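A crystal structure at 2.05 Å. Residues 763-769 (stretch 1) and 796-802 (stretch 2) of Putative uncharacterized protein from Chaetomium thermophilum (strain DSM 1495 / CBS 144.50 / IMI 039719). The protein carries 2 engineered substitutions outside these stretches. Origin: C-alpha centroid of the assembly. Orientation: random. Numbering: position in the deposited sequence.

Stretch 1 (763-769) LREGIMD
Stretch 2, residues 796-802: ALLNSIA

Two roughly antiparallel helices of one chain meet through a small apolar cluster extended at one end by an arginine–serine hydrogen bond, burying 334 Å² in all. Residues 763-769 and 796-802 are helical throughout, with phi/psi near -63/-43, Arg764 departing most in psi, at -73/-25, and i to i+4 bonds such as Ile767 N to Leu763 O (2.8 Å) and Ile801 N to Leu797 O (2.9 Å). Their axes approach to 11.6 Å at a signed crossing angle of -147°, a spacing that the side chains span; CA of Arg764 lies 8.3 Å from CA of Ile801, and CA of Met768 8.7 Å from CA of Leu798.

Leu797 (chi1 t, chi2 p) points toward stretch 1, and its CD2 lies 3.5 Å from both Ile767 CG2 and Met768 CE. Ile767 is m, t. Met768 leaves its helix sideways, but its t, p, p rotamer folds the tip inward, placing CE 3.5 Å from Ile801 CD1 and SD 4.1 Å from Leu798 CD2; Ile801 and Leu798 are both m, t.

Arg764 (m, t, t, chi4 -166°) reaches along Leu797, whose CD1 covers one guanidinium face, 3.7 Å from Arg764 NE. At the guanidinium edge, Arg764 NH2 donates to Ser800 OG (chi1 t) at 3.0 Å, with an N-H...O angle of 143°.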

ATOM      1  N   LEU A 763       7.279   7.580 -16.666  1.00 38.35           N
ATOM      2  CA  LEU A 763       8.381   8.279 -17.314  1.00 38.07           C
ATOM      3  C   LEU A 763       7.979   8.771 -18.700  1.00 37.41           C
ATOM      4  O   LEU A 763       8.240   9.918 -19.069  1.00 36.74           O
ATOM      5  CB  LEU A 763       9.604   7.366 -17.419  1.00 38.74           C
ATOM      6  CG  LEU A 763      10.842   7.944 -18.106  1.00 39.06           C
ATOM      7  CD1 LEU A 763      11.397   9.107 -17.307  1.00 37.40           C
ATOM      8  CD2 LEU A 763      11.897   6.864 -18.284  1.00 35.89           C
ATOM      9  N   ARG A 764       7.335   7.894 -19.461  1.00 37.82           N
ATOM     10  CA  ARG A 764       6.956   8.205 -20.833  1.00 40.01           C
ATOM     11  C   ARG A 764       5.801   9.197 -20.888  1.00 37.59           C
ATOM     12  O   ARG A 764       5.640   9.916 -21.874  1.00 35.41           O
ATOM     13  CB  ARG A 764       6.606   6.922 -21.585  1.00 40.95           C
ATOM     14  CG  ARG A 764       7.828   6.043 -21.825  1.00 35.40           C
ATOM     15  CD  ARG A 764       7.518   4.825 -22.675  1.00 38.54           C
ATOM     16  NE  ARG A 764       8.748   4.234 -23.198  1.00 40.50           N
ATOM     17  CZ  ARG A 764       8.793   3.328 -24.169  1.00 46.22           C
ATOM     18  NH1 ARG A 764       9.961   2.857 -24.585  1.00 49.88           N
ATOM     19  NH2 ARG A 764       7.671   2.896 -24.725  1.00 49.38           N
ATOM     20  N   GLU A 765       5.004   9.239 -19.824  1.00 41.33           N
ATOM     21  CA  GLU A 765       4.043  10.321 -19.647  1.00 46.75           C
ATOM     22  C   GLU A 765       4.803  11.638 -19.589  1.00 38.72           C
ATOM     23  O   GLU A 765       4.436  12.614 -20.246  1.00 37.06           O
ATOM     24  CB  GLU A 765       3.213  10.130 -18.373  1.00 44.20           C
ATOM     25  CG  GLU A 765       2.153   9.053 -18.458  1.00 51.23           C
ATOM     26  CD  GLU A 765       1.365   8.925 -17.167  1.00 55.57           C
ATOM     27  OE1 GLU A 765       1.343   9.899 -16.384  1.00 54.37           O
ATOM     28  OE2 GLU A 765       0.775   7.850 -16.931  1.00 60.95           O
ATOM     29  N   GLY A 766       5.871  11.643 -18.797  1.00 38.73           N
ATOM     30  CA  GLY A 766       6.731  12.800 -18.651  1.00 36.02           C
ATOM     31  C   GLY A 766       7.372  13.212 -19.960  1.00 35.59           C
ATOM     32  O   GLY A 766       7.344  14.388 -20.318  1.00 31.60           O
ATOM     33  N   ILE A 767       7.942  12.245 -20.675  1.00 37.78           N
ATOM     34  CA  ILE A 767       8.576  12.516 -21.963  1.00 35.17           C
ATOM     35  C   ILE A 767       7.600  13.154 -22.944  1.00 38.29           C
ATOM     36  O   ILE A 767       7.912  14.152 -23.592  1.00 34.71           O
ATOM     37  CB  ILE A 767       9.137  11.239 -22.617  1.00 35.11           C
ATOM     38  CG1 ILE A 767      10.102  10.515 -21.678  1.00 35.82           C
ATOM     39  CG2 ILE A 767       9.831  11.589 -23.919  1.00 41.75           C
ATOM     40  CD1 ILE A 767      10.599   9.191 -22.224  1.00 33.98           C
ATOM     41  N   MET A 768       6.410  12.570 -23.036  1.00 35.99           N
ATOM     42  CA  MET A 768       5.392  13.046 -23.965  1.00 34.42           C
ATOM     43  C   MET A 768       4.928  14.454 -23.610  1.00 33.98           C
ATOM     44  O   MET A 768       4.715  15.285 -24.491  1.00 38.55           O
ATOM     45  CB  MET A 768       4.203  12.087 -23.983  1.00 36.59           C
ATOM     46  CG  MET A 768       3.450  12.063 -25.297  1.00 40.72           C
ATOM     47  SD  MET A 768       4.519  11.723 -26.704  1.00 55.40           S
ATOM     48  CE  MET A 768       5.304  10.208 -26.185  1.00 54.79           C
ATOM     49  N   ASP A 769       4.782  14.719 -22.316  1.00 35.05           N
ATOM     50  CA  ASP A 769       4.455  16.059 -21.845  1.00 35.45           C
ATOM     51  C   ASP A 769       5.552  17.037 -22.249  1.00 33.18           C
ATOM     52  O   ASP A 769       5.270  18.152 -22.688  1.00 37.03           O
ATOM     53  CB  ASP A 769       4.263  16.079 -20.326  1.00 40.06           C
ATOM     54  CG  ASP A 769       3.026  15.322 -19.883  1.00 44.98           C
ATOM     55  OD1 ASP A 769       2.146  15.060 -20.729  1.00 45.52           O
ATOM     56  OD2 ASP A 769       2.930  14.999 -18.682  1.00 51.76           O
ATOM     57  N   ALA A 796       9.254   7.562 -33.135  1.00 52.91           N
ATOM     58  CA  ALA A 796       9.821   6.303 -32.668  1.00 50.39           C
ATOM     59  C   ALA A 796       9.239   5.911 -31.316  1.00 47.48           C
ATOM     60  O   ALA A 796       8.830   4.768 -31.110  1.00 50.68           O
ATOM     61  CB  ALA A 796      11.338   6.401 -32.584  1.00 43.87           C
ATOM     62  N   LEU A 797       9.197   6.873 -30.400  1.00 45.51           N
ATOM     63  CA  LEU A 797       8.631   6.647 -29.078  1.00 44.19           C
ATOM     64  C   LEU A 797       7.132   6.384 -29.151  1.00 50.30           C
ATOM     65  O   LEU A 797       6.620   5.489 -28.479  1.00 48.27           O
ATOM     66  CB  LEU A 797       8.907   7.843 -28.169  1.00 45.18           C
ATOM     67  CG  LEU A 797       8.225   7.819 -26.802  1.00 46.34           C
ATOM     68  CD1 LEU A 797       8.565   6.544 -26.041  1.00 48.06           C
ATOM     69  CD2 LEU A 797       8.645   9.031 -26.013  1.00 45.03           C
ATOM     70  N   LEU A 798       6.437   7.174 -29.967  1.00 45.19           N
ATOM     71  CA  LEU A 798       5.008   6.983 -30.200  1.00 48.33           C
ATOM     72  C   LEU A 798       4.709   5.547 -30.614  1.00 49.91           C
ATOM     73  O   LEU A 798       3.758   4.933 -30.129  1.00 52.52           O
ATOM     74  CB  LEU A 798       4.500   7.950 -31.273  1.00 45.32           C
ATOM     75  CG  LEU A 798       4.290   9.411 -30.877  1.00 44.14           C
ATOM     76  CD1 LEU A 798       3.964  10.244 -32.113  1.00 41.74           C
ATOM     77  CD2 LEU A 798       3.180   9.529 -29.849  1.00 40.08           C
ATOM     78  N   ASN A 799       5.538   5.016 -31.505  1.00 47.11           N
ATOM     79  CA  ASN A 799       5.391   3.645 -31.969  1.00 50.78           C
ATOM     80  C   ASN A 799       5.690   2.631 -30.873  1.00 52.42           C
ATOM     81  O   ASN A 799       5.021   1.604 -30.767  1.00 54.29           O
ATOM     82  CB  ASN A 799       6.299   3.393 -33.174  1.00 54.39           C
ATOM     83  CG  ASN A 799       6.195   1.975 -33.694  1.00 64.58           C
ATOM     84  OD1 ASN A 799       5.172   1.582 -34.256  1.00 62.02           O
ATOM     85  ND2 ASN A 799       7.257   1.198 -33.511  1.00 69.66           N
ATOM     86  N   SER A 800       6.700   2.927 -30.060  1.00 51.37           N
ATOM     87  CA  SER A 800       7.073   2.054 -28.954  1.00 50.14           C
ATOM     88  C   SER A 800       5.933   1.948 -27.950  1.00 47.23           C
ATOM     89  O   SER A 800       5.644   0.871 -27.427  1.00 51.95           O
ATOM     90  CB  SER A 800       8.339   2.569 -28.268  1.00 52.95           C
ATOM     91  OG  SER A 800       8.784   1.662 -27.275  1.00 55.52           O
ATOM     92  N   ILE A 801       5.286   3.079 -27.694  1.00 50.05           N
ATOM     93  CA  ILE A 801       4.139   3.136 -26.798  1.00 54.16           C
ATOM     94  C   ILE A 801       2.965   2.348 -27.373  1.00 56.72           C
ATOM     95  O   ILE A 801       2.263   1.636 -26.650  1.00 50.39           O
ATOM     96  CB  ILE A 801       3.708   4.592 -26.546  1.00 49.60           C
ATOM     97  CG1 ILE A 801       4.824   5.355 -25.830  1.00 46.00           C
ATOM     98  CG2 ILE A 801       2.421   4.646 -25.738  1.00 46.19           C
ATOM     99  CD1 ILE A 801       4.540   6.824 -25.680  1.00 38.28           C
ATOM    100  N   ALA A 802       2.766   2.476 -28.680  1.00 57.16           N
ATOM    101  CA  ALA A 802       1.677   1.788 -29.361  1.00 58.96           C
ATOM    102  C   ALA A 802       1.861   0.273 -29.319  1.00 62.57           C
ATOM    103  O   ALA A 802       0.890  -0.474 -29.203  1.00 61.31           O
ATOM    104  CB  ALA A 802       1.565   2.267 -30.799  1.00 53.10           C
TER